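Local coordinates for protein probable starch synthase 4, chloroplastic/amyloplastic (Arabidopsis thaliana, PDB 6GNE) that belongs to the starch synthase family of two-domain GT-B proteins and binds ADP and glycans, at residues His14-Met19 and His143-Gln148; Arg169-Cys174 and Ser223-Thr228. One frame throughout, in Å; residues are numbered along the deposited sequence.

Contact 1 of 2, residues His14-Met19 and His143-Gln148; sequences HIAAEM and HCHDWQ. With GLC (alpha-D-glucopyranose), chain C; AC1 (4,6-dideoxy-4-{[(1S,4R,5S,6S)-4,5,6-trihydroxy-3-(hydroxymethyl)cyclohex-2-en-1-yl]amino}-alpha-D-glucopyranose), chain B.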
ATOM      1  N   HIS A  14      14.535   4.691  -5.313  1.00 36.38           N
ATOM      2  CA  HIS A  14      13.477   4.569  -4.295  1.00 34.98           C
ATOM      3  C   HIS A  14      14.063   3.855  -3.101  1.00 35.41           C
ATOM      4  O   HIS A  14      14.634   2.784  -3.234  1.00 35.06           O
ATOM      5  CB  HIS A  14      12.272   3.787  -4.817  1.00 33.21           C
ATOM      6  CG  HIS A  14      11.457   4.534  -5.805  1.00 33.34           C
ATOM      7  ND1 HIS A  14      10.260   5.121  -5.484  1.00 32.98           N
ATOM      8  CD2 HIS A  14      11.679   4.818  -7.111  1.00 34.89           C
ATOM      9  CE1 HIS A  14       9.779   5.740  -6.550  1.00 33.78           C
ATOM     10  NE2 HIS A  14      10.624   5.572  -7.552  1.00 34.35           N
ATOM     11  N   ILE A  15      13.909   4.446  -1.932  1.00 35.60           N
ATOM     12  CA  ILE A  15      14.350   3.823  -0.699  1.00 36.51           C
ATOM     13  C   ILE A  15      13.067   3.561   0.076  1.00 34.91           C
ATOM     14  O   ILE A  15      12.299   4.483   0.319  1.00 34.83           O
ATOM     15  CB  ILE A  15      15.298   4.760   0.094  1.00 38.17           C
ATOM     16  CG1 ILE A  15      16.564   5.032  -0.730  1.00 39.82           C
ATOM     17  CG2 ILE A  15      15.647   4.188   1.460  1.00 38.23           C
ATOM     18  CD1 ILE A  15      17.384   6.219  -0.228  1.00 41.54           C
ATOM     19  N   ALA A  16      12.836   2.310   0.457  1.00 33.79           N
ATOM     20  CA  ALA A  16      11.611   1.931   1.146  1.00 32.64           C
ATOM     21  C   ALA A  16      11.811   0.685   1.962  1.00 33.19           C
ATOM     22  O   ALA A  16      12.783  -0.054   1.752  1.00 34.62           O
ATOM     23  CB  ALA A  16      10.509   1.704   0.122  1.00 31.78           C
ATOM     24  N   ALA A  17      10.864   0.431   2.852  1.00 33.57           N
ATOM     25  CA  ALA A  17      10.884  -0.785   3.670  1.00 35.32           C
ATOM     26  C   ALA A  17      10.211  -1.972   3.008  1.00 34.77           C
ATOM     27  O   ALA A  17      10.349  -3.078   3.502  1.00 36.42           O
ATOM     28  CB  ALA A  17      10.247  -0.511   5.030  1.00 35.83           C
ATOM     29  N   GLU A  18       9.502  -1.746   1.904  1.00 34.36           N
ATOM     30  CA  GLU A  18       8.807  -2.808   1.162  1.00 34.78           C
ATOM     31  C   GLU A  18       8.903  -2.663  -0.346  1.00 34.97           C
ATOM     32  O   GLU A  18       9.021  -1.559  -0.887  1.00 34.63           O
ATOM     33  CB  GLU A  18       7.300  -2.795   1.469  1.00 33.75           C
ATOM     34  CG  GLU A  18       6.892  -3.100   2.889  1.00 33.41           C
ATOM     35  CD  GLU A  18       5.375  -2.928   3.060  1.00 32.47           C
ATOM     36  OE1 GLU A  18       4.581  -3.594   2.340  1.00 30.93           O
ATOM     37  OE2 GLU A  18       4.973  -2.118   3.917  1.00 33.17           O
ATOM     38  N   MET A  19       8.804  -3.810  -1.005  1.00 36.48           N
ATOM     39  CA  MET A  19       8.572  -3.893  -2.431  1.00 37.31           C
ATOM     40  C   MET A  19       7.920  -5.240  -2.745  1.00 36.98           C
ATOM     41  O   MET A  19       8.438  -6.308  -2.395  1.00 37.44           O
ATOM     42  CB  MET A  19       9.877  -3.780  -3.199  1.00 40.48           C
ATOM     43  CG  MET A  19       9.680  -3.630  -4.714  1.00 41.69           C
ATOM     44  SD  MET A  19      11.186  -3.929  -5.633  1.00 44.35           S
ATOM     45  CE  MET A  19      10.507  -4.118  -7.263  1.00 46.09           C
ATOM     46  N   HIS A 143      13.541   9.087  -3.975  1.00 37.94           N
ATOM     47  CA  HIS A 143      12.151   9.039  -3.558  1.00 36.84           C
ATOM     48  C   HIS A 143      12.050   8.128  -2.347  1.00 36.12           C
ATOM     49  O   HIS A 143      12.288   6.952  -2.460  1.00 36.01           O
ATOM     50  CB  HIS A 143      11.313   8.542  -4.731  1.00 36.11           C
ATOM     51  CG  HIS A 143       9.843   8.736  -4.564  1.00 35.42           C
ATOM     52  ND1 HIS A 143       8.982   8.760  -5.630  1.00 35.62           N
ATOM     53  CD2 HIS A 143       9.078   8.932  -3.460  1.00 35.29           C
ATOM     54  CE1 HIS A 143       7.743   8.923  -5.195  1.00 34.70           C
ATOM     55  NE2 HIS A 143       7.776   9.039  -3.881  1.00 34.22           N
ATOM     56  N   CYS A 144      11.703   8.664  -1.186  1.00 37.36           N
ATOM     57  CA  CYS A 144      11.548   7.837   0.004  1.00 38.14           C
ATOM     58  C   CYS A 144      10.071   7.666   0.432  1.00 37.45           C
ATOM     59  O   CYS A 144       9.210   8.446   0.039  1.00 38.03           O
ATOM     60  CB  CYS A 144      12.441   8.367   1.127  1.00 40.44           C
ATOM     61  SG  CYS A 144      12.148  10.068   1.677  1.00 43.24           S
ATOM     62  N   HIS A 145       9.781   6.623   1.211  1.00 36.66           N
ATOM     63  CA  HIS A 145       8.387   6.206   1.548  1.00 34.89           C
ATOM     64  C   HIS A 145       8.121   6.012   3.047  1.00 35.20           C
ATOM     65  O   HIS A 145       8.765   5.197   3.708  1.00 35.19           O
ATOM     66  CB  HIS A 145       8.067   4.938   0.794  1.00 33.14           C
ATOM     67  CG  HIS A 145       8.214   5.096  -0.682  1.00 33.78           C
ATOM     68  ND1 HIS A 145       7.142   5.375  -1.511  1.00 33.86           N
ATOM     69  CD2 HIS A 145       9.312   5.104  -1.473  1.00 33.83           C
ATOM     70  CE1 HIS A 145       7.572   5.492  -2.755  1.00 34.20           C
ATOM     71  NE2 HIS A 145       8.886   5.341  -2.757  1.00 34.17           N
ATOM     72  N   ASP A 146       7.179   6.794   3.583  1.00 35.99           N
ATOM     73  CA  ASP A 146       6.652   6.620   4.953  1.00 36.63           C
ATOM     74  C   ASP A 146       7.687   6.863   6.039  1.00 39.07           C
ATOM     75  O   ASP A 146       8.837   7.194   5.741  1.00 42.40           O
ATOM     76  CB  ASP A 146       5.913   5.267   5.111  1.00 35.35           C
ATOM     77  CG  ASP A 146       4.465   5.343   4.707  1.00 34.55           C
ATOM     78  OD1 ASP A 146       4.135   6.199   3.883  1.00 35.43           O
ATOM     79  OD2 ASP A 146       3.619   4.589   5.224  1.00 35.77           O
ATOM     80  N   TRP A 147       7.283   6.734   7.302  1.00 39.37           N
ATOM     81  CA  TRP A 147       8.137   7.167   8.401  1.00 40.13           C
ATOM     82  C   TRP A 147       9.458   6.415   8.436  1.00 40.44           C
ATOM     83  O   TRP A 147      10.478   7.014   8.784  1.00 42.84           O
ATOM     84  CB  TRP A 147       7.398   7.109   9.754  1.00 40.66           C
ATOM     85  CG  TRP A 147       7.278   5.743  10.353  1.00 40.84           C
ATOM     86  CD1 TRP A 147       6.231   4.890  10.242  1.00 39.04           C
ATOM     87  CD2 TRP A 147       8.260   5.078  11.165  1.00 42.26           C
ATOM     88  NE1 TRP A 147       6.501   3.731  10.928  1.00 39.83           N
ATOM     89  CE2 TRP A 147       7.737   3.819  11.502  1.00 41.80           C
ATOM     90  CE3 TRP A 147       9.529   5.433  11.631  1.00 43.99           C
ATOM     91  CZ2 TRP A 147       8.430   2.908  12.301  1.00 43.52           C
ATOM     92  CZ3 TRP A 147      10.227   4.537  12.426  1.00 45.95           C
ATOM     93  CH2 TRP A 147       9.674   3.281  12.755  1.00 45.53           C
ATOM     94  N   GLN A 148       9.460   5.146   8.045  1.00 38.99           N
ATOM     95  CA  GLN A 148      10.675   4.330   8.111  1.00 40.83           C
ATOM     96  C   GLN A 148      11.865   4.906   7.305  1.00 42.22           C
ATOM     97  O   GLN A 148      13.016   4.829   7.739  1.00 44.60           O
ATOM     98  CB  GLN A 148      10.396   2.892   7.670  1.00 40.41           C
ATOM     99  CG  GLN A 148       9.516   2.092   8.635  1.00 40.76           C
ATOM    100  CD  GLN A 148       8.013   2.209   8.340  1.00 39.31           C
ATOM    101  OE1 GLN A 148       7.576   3.137   7.656  1.00 37.96           O
ATOM    102  NE2 GLN A 148       7.224   1.254   8.854  1.00 39.05           N
TER
HETATM  103  C1  GLC C   2       3.561  -0.763  11.723  1.00 42.49           C
HETATM  104  C2  GLC C   2       4.460   0.077  10.817  1.00 40.27           C
HETATM  105  C3  GLC C   2       3.625   0.831   9.784  1.00 38.82           C
HETATM  106  C4  GLC C   2       2.843  -0.191   8.968  1.00 38.45           C
HETATM  107  C5  GLC C   2       1.936  -0.972   9.906  1.00 40.95           C
HETATM  108  C6  GLC C   2       1.186  -2.065   9.155  1.00 41.85           C
HETATM  109  O2  GLC C   2       5.251   0.955  11.616  1.00 40.79           O
HETATM  110  O3  GLC C   2       4.450   1.597   8.915  1.00 34.69           O
HETATM  111  O4  GLC C   2       2.093   0.460   7.945  1.00 34.87           O
HETATM  112  O5  GLC C   2       2.716  -1.601  10.936  1.00 43.08           O
HETATM  113  O6  GLC C   2       0.514  -2.909  10.097  1.00 45.63           O
HETATM  114  C1  AC1 B   3       2.589   0.286   6.618  1.00 35.38           C
HETATM  115  O2  AC1 B   3       3.253   2.618   6.571  1.00 35.07           O
HETATM  116  C2  AC1 B   3       2.540   1.605   5.842  1.00 36.38           C
HETATM  117  C4A AC1 B   3      -2.714   2.827   0.825  1.00 31.44           C
HETATM  118  C3  AC1 B   3       1.094   2.017   5.520  1.00 35.52           C
HETATM  119  O3  AC1 B   3       1.160   3.218   4.746  1.00 35.84           O
HETATM  120  C4  AC1 B   3       0.383   0.882   4.776  1.00 34.55           C
HETATM  121  N4A AC1 B   3      -0.992   1.193   4.344  1.00 35.55           N
HETATM  122  C5  AC1 B   3       0.440  -0.332   5.706  1.00 34.19           C
HETATM  123  O5  AC1 B   3       1.804  -0.694   5.936  1.00 35.06           O
HETATM  124  C6  AC1 B   3      -0.218  -1.572   5.126  1.00 34.74           C
HETATM  125  C1B AC1 B   3      -1.345   2.261   3.398  1.00 33.90           C
HETATM  126  C2B AC1 B   3      -2.860   2.585   3.343  1.00 33.60           C
HETATM  127  O2B AC1 B   3      -3.620   1.955   4.393  1.00 33.02           O
HETATM  128  C3B AC1 B   3      -3.521   2.295   1.999  1.00 32.53           C
HETATM  129  O3B AC1 B   3      -4.746   3.022   1.983  1.00 33.96           O
HETATM  130  O4  AC1 B   3      -3.349   2.432  -0.393  1.00 29.01           O
HETATM  131  C5B AC1 B   3      -1.288   2.368   0.881  1.00 30.56           C
HETATM  132  C7B AC1 B   3      -0.699   2.058   2.041  1.00 31.82           C
HETATM  133  C6B AC1 B   3      -0.471   2.313  -0.389  1.00 30.70           C
HETATM  134  O6B AC1 B   3      -0.326   3.621  -0.955  1.00 29.58           O
HETATM  135  O   HOH W   1       9.149   2.493   3.458  1.00 36.62           O

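Contact 2 of 2, residues Arg169-Cys174 and Ser223-Thr228; sequences RICFTC and SNIVTT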
ATOM      1  N   ARG A 169      17.171  15.781  -6.087  1.00 64.20           N
ATOM      2  CA  ARG A 169      15.986  16.271  -5.390  1.00 62.34           C
ATOM      3  C   ARG A 169      15.372  15.130  -4.571  1.00 57.26           C
ATOM      4  O   ARG A 169      15.403  13.973  -4.997  1.00 54.65           O
ATOM      5  CB  ARG A 169      14.932  16.701  -6.397  1.00 64.25           C
ATOM      6  CG  ARG A 169      14.763  18.171  -6.620  1.00 69.27           C
ATOM      7  CD  ARG A 169      15.864  18.788  -7.434  1.00 72.48           C
ATOM      8  NE  ARG A 169      16.787  19.495  -6.565  1.00 76.86           N
ATOM      9  CZ  ARG A 169      16.568  20.708  -6.043  1.00 79.52           C
ATOM     10  NH1 ARG A 169      15.401  21.339  -6.244  1.00 79.54           N
ATOM     11  NH2 ARG A 169      17.519  21.285  -5.290  1.00 79.51           N
ATOM     12  N   ILE A 170      14.764  15.484  -3.439  1.00 54.32           N
ATOM     13  CA  ILE A 170      14.135  14.511  -2.544  1.00 50.26           C
ATOM     14  C   ILE A 170      12.620  14.552  -2.711  1.00 47.74           C
ATOM     15  O   ILE A 170      11.994  15.624  -2.662  1.00 48.11           O
ATOM     16  CB  ILE A 170      14.527  14.747  -1.060  1.00 50.87           C
ATOM     17  CG1 ILE A 170      16.060  14.853  -0.897  1.00 52.48           C
ATOM     18  CG2 ILE A 170      13.984  13.641  -0.161  1.00 49.14           C
ATOM     19  CD1 ILE A 170      16.830  13.715  -1.514  1.00 52.14           C
ATOM     20  N   CYS A 171      12.042  13.375  -2.952  1.00 45.28           N
ATOM     21  CA  CYS A 171      10.601  13.192  -2.965  1.00 42.98           C
ATOM     22  C   CYS A 171      10.246  12.308  -1.782  1.00 40.82           C
ATOM     23  O   CYS A 171      10.919  11.307  -1.492  1.00 39.52           O
ATOM     24  CB  CYS A 171      10.149  12.561  -4.279  1.00 42.35           C
ATOM     25  SG  CYS A 171       8.351  12.384  -4.514  1.00 42.40           S
ATOM     26  N   PHE A 172       9.196  12.706  -1.074  1.00 40.06           N
ATOM     27  CA  PHE A 172       8.652  11.899   0.030  1.00 38.95           C
ATOM     28  C   PHE A 172       7.186  11.589  -0.198  1.00 37.17           C
ATOM     29  O   PHE A 172       6.396  12.488  -0.433  1.00 38.49           O
ATOM     30  CB  PHE A 172       8.825  12.634   1.347  1.00 38.91           C
ATOM     31  CG  PHE A 172       8.209  11.926   2.500  1.00 38.09           C
ATOM     32  CD1 PHE A 172       8.713  10.729   2.924  1.00 37.99           C
ATOM     33  CD2 PHE A 172       7.143  12.472   3.184  1.00 38.91           C
ATOM     34  CE1 PHE A 172       8.163  10.059   3.991  1.00 37.33           C
ATOM     35  CE2 PHE A 172       6.588  11.826   4.271  1.00 38.35           C
ATOM     36  CZ  PHE A 172       7.101  10.608   4.669  1.00 37.96           C
ATOM     37  N   THR A 173       6.827  10.320  -0.167  1.00 36.07           N
ATOM     38  CA  THR A 173       5.426   9.920  -0.208  1.00 34.15           C
ATOM     39  C   THR A 173       5.044   9.386   1.190  1.00 33.60           C
ATOM     40  O   THR A 173       5.717   8.493   1.699  1.00 31.84           O
ATOM     41  CB  THR A 173       5.190   8.885  -1.313  1.00 32.46           C
ATOM     42  OG1 THR A 173       5.468   9.473  -2.582  1.00 31.81           O
ATOM     43  CG2 THR A 173       3.741   8.362  -1.305  1.00 31.45           C
ATOM     44  N   CYS A 174       4.011   9.972   1.815  1.00 34.57           N
ATOM     45  CA  CYS A 174       3.355   9.332   2.988  1.00 35.73           C
ATOM     46  C   CYS A 174       2.094   8.616   2.543  1.00 34.27           C
ATOM     47  O   CYS A 174       1.152   9.259   2.015  1.00 33.63           O
ATOM     48  CB  CYS A 174       3.017  10.326   4.111  1.00 37.97           C
ATOM     49  SG  CYS A 174       2.539   9.470   5.642  1.00 38.04           S
ATOM     50  N   SER A 223      11.885  17.794   2.161  1.00 45.68           N
ATOM     51  CA  SER A 223      11.767  17.220   0.828  1.00 43.94           C
ATOM     52  C   SER A 223      11.389  18.301  -0.145  1.00 44.04           C
ATOM     53  O   SER A 223      10.708  19.224   0.220  1.00 44.32           O
ATOM     54  CB  SER A 223      10.735  16.106   0.825  1.00 41.72           C
ATOM     55  OG  SER A 223      11.121  15.083   1.738  1.00 41.18           O
ATOM     56  N   ASN A 224      11.818  18.163  -1.389  1.00 44.18           N
ATOM     57  CA  ASN A 224      11.446  19.101  -2.455  1.00 45.07           C
ATOM     58  C   ASN A 224      10.052  18.818  -3.029  1.00 43.82           C
ATOM     59  O   ASN A 224       9.433  19.717  -3.629  1.00 44.27           O
ATOM     60  CB  ASN A 224      12.475  19.029  -3.591  1.00 46.11           C
ATOM     61  CG  ASN A 224      13.868  19.309  -3.110  1.00 47.96           C
ATOM     62  OD1 ASN A 224      14.737  18.410  -3.010  1.00 48.54           O
ATOM     63  ND2 ASN A 224      14.082  20.547  -2.750  1.00 49.44           N
ATOM     64  N   ILE A 225       9.594  17.560  -2.877  1.00 41.83           N
ATOM     65  CA  ILE A 225       8.294  17.113  -3.354  1.00 40.69           C
ATOM     66  C   ILE A 225       7.695  16.246  -2.262  1.00 39.26           C
ATOM     67  O   ILE A 225       8.360  15.329  -1.776  1.00 38.68           O
ATOM     68  CB  ILE A 225       8.403  16.253  -4.665  1.00 40.11           C
ATOM     69  CG1 ILE A 225       9.152  16.996  -5.783  1.00 41.87           C
ATOM     70  CG2 ILE A 225       7.030  15.860  -5.191  1.00 38.46           C
ATOM     71  CD1 ILE A 225       9.696  16.070  -6.863  1.00 41.83           C
ATOM     72  N   VAL A 226       6.438  16.515  -1.889  1.00 39.18           N
ATOM     73  CA  VAL A 226       5.733  15.680  -0.904  1.00 37.58           C
ATOM     74  C   VAL A 226       4.425  15.234  -1.481  1.00 36.67           C
ATOM     75  O   VAL A 226       3.610  16.073  -1.862  1.00 37.92           O
ATOM     76  CB  VAL A 226       5.442  16.446   0.410  1.00 38.78           C
ATOM     77  CG1 VAL A 226       4.848  15.485   1.444  1.00 37.32           C
ATOM     78  CG2 VAL A 226       6.713  17.180   0.930  1.00 40.58           C
ATOM     79  N   THR A 227       4.187  13.922  -1.545  1.00 35.76           N
ATOM     80  CA  THR A 227       2.872  13.410  -2.003  1.00 34.79           C
ATOM     81  C   THR A 227       2.215  12.489  -1.004  1.00 33.70           C
ATOM     82  O   THR A 227       2.849  11.970  -0.091  1.00 32.54           O
ATOM     83  CB  THR A 227       2.922  12.683  -3.379  1.00 34.03           C
ATOM     84  OG1 THR A 227       3.346  11.318  -3.219  1.00 33.29           O
ATOM     85  CG2 THR A 227       3.849  13.410  -4.349  1.00 35.63           C
ATOM     86  N   THR A 228       0.907  12.331  -1.193  1.00 33.85           N
ATOM     87  CA  THR A 228       0.171  11.222  -0.626  1.00 32.95           C
ATOM     88  C   THR A 228      -0.672  10.584  -1.719  1.00 32.33           C
ATOM     89  O   THR A 228      -0.665  11.018  -2.872  1.00 32.82           O
ATOM     90  CB  THR A 228      -0.636  11.600   0.621  1.00 32.76           C
ATOM     91  OG1 THR A 228      -1.124  10.410   1.228  1.00 31.48           O
ATOM     92  CG2 THR A 228      -1.792  12.519   0.293  1.00 33.54           C
TER

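Contact 1 of 2, residues His14-Met19 and His143-Gln148
His14 and His145 meet rim to rim. ND1 of His14 lies 3.1 Å from NE2 of His145, in the plane of the His145 ring and at its edge, and the hydrogen bond between them is nearly straight at 171°. The two planes are turned by 24°, and neither ring covers the other. ND1 of His145 is held in turn by His175, which fixes the rotation of that ring from both nitrogens.

His143 approaches His14 in another way. Its CG stands anti to the backbone N (chi1 -167°), and the side chain runs beside that of His14, both pointing the same way. CB of His143 sits over one face of the His14 ring, 3.9 Å from its centroid, a CH-pi contact. The rings themselves meet obliquely, CE1 of His14 coming within 3.3 Å of ND1 of His143, and that ND1 has its hydrogen bond with Tyr494.

Beneath this cluster the strands run parallel, with N of Ile15 bonded to O of His143 at 3.0 Å. Ile15 and Cys144 point to the other face of the sheet, while O of Ile15 takes a weak bond from N of His145. Past the pairing a water takes over, joining N of Ala17 to O of His145.

CB of Ala17 then packs against CB of Gln148. NE2 of Gln148 donates to O3 of the glucose at 2.8 Å, and NE1 of Trp147 to O2 of the same sugar at 3.1 Å. OD2 of Asp146 accepts a hydrogen bond from O3 of AC1 at 2.9 Å. Ligand-binding residues following the C-terminal ends of parallel strands are characteristic of the Rossmann-like domains of the GT-B fold, and here Asp146, Trp147 and Gln148 form part of the glycan pocket.

Contact 2 of 2, residues Arg169-Cys174 and Ser223-Thr228
Two neighbouring parallel strands of the N-terminal Rossmann-like sheet, 169-174 and 225-228, are joined here, with the turn at Ser223 and Asn224 leading from helix 215-222 into the second strand. Their axes come within 4.7 Å of each other at an angle of 20°. N of Phe172 bonds to O of Ile225 at 2.8 Å, N of Thr227 to O of Phe172, and N of Cys174 to O of Thr227, the regular alternation of parallel pairing.

At the start of the pair, OD1 of Asn224 takes the place a backbone carbonyl would hold. The CG of this residue lies anti to the carbonyl carbon (chi1 -57°), and OD1 accepts N-H of Ile170 at 3.0 Å, on a lone pair in the amide plane and almost straight at 171°. O of Ile170 receives N of Ile225 and, weakly, N of Asn224. The amide of Asn224 also stacks on the guanidinium of Arg169, its ND2 3.8 Å from NH1 of Arg169, and ND2 makes a weak bond to a bound glucose.

Cys171 and Ile225 share one face of the sheet, SG touching CG2 of Ile225 at 3.8 Å. On the other face CG1 of Val226 meets the edge of the Phe172 ring at CD2, 4.2 Å away. Farther along, the hydroxyls of Thr173 and Thr227 bond to each other, OG1 to OG1 2.9 Å; OG1 of Thr173 is also bound by His143 and OG1 of Thr227 by Tyr490. OG1 of Thr228 donates to O of Cys174, tying a side chain to a backbone carbonyl across the pair.

The threonine hydroxyls and the Asn224 carbonyl thus each find a partner across the pair, and side-chain bonds extend the pairing at both of its ends, with Asn224 reaching a bound glucose.

Overall arrangement
Following the chain from the N terminus, strand 11-15 leads into contact 1, and 123 residues, 33 of them helix and 43 strand, separate segment 14-19 from segment 143-148. Contact 2 starts only after that loop has closed: strand 169-174 leaves, helix 215-222 intervenes, and strand 225-228 comes back parallel. The two loops therefore lie in series, neither nested nor crossed, with both in the N-terminal domain. What unites them is the sheet, in which strands 141-145 and 169-174 are neighbours, N of Cys144 bonding to O of Cys171. Four parallel strands, 11-15, 141-145, 169-174 and 225-228, thus stand side by side, the contact centres about 11 Å apart.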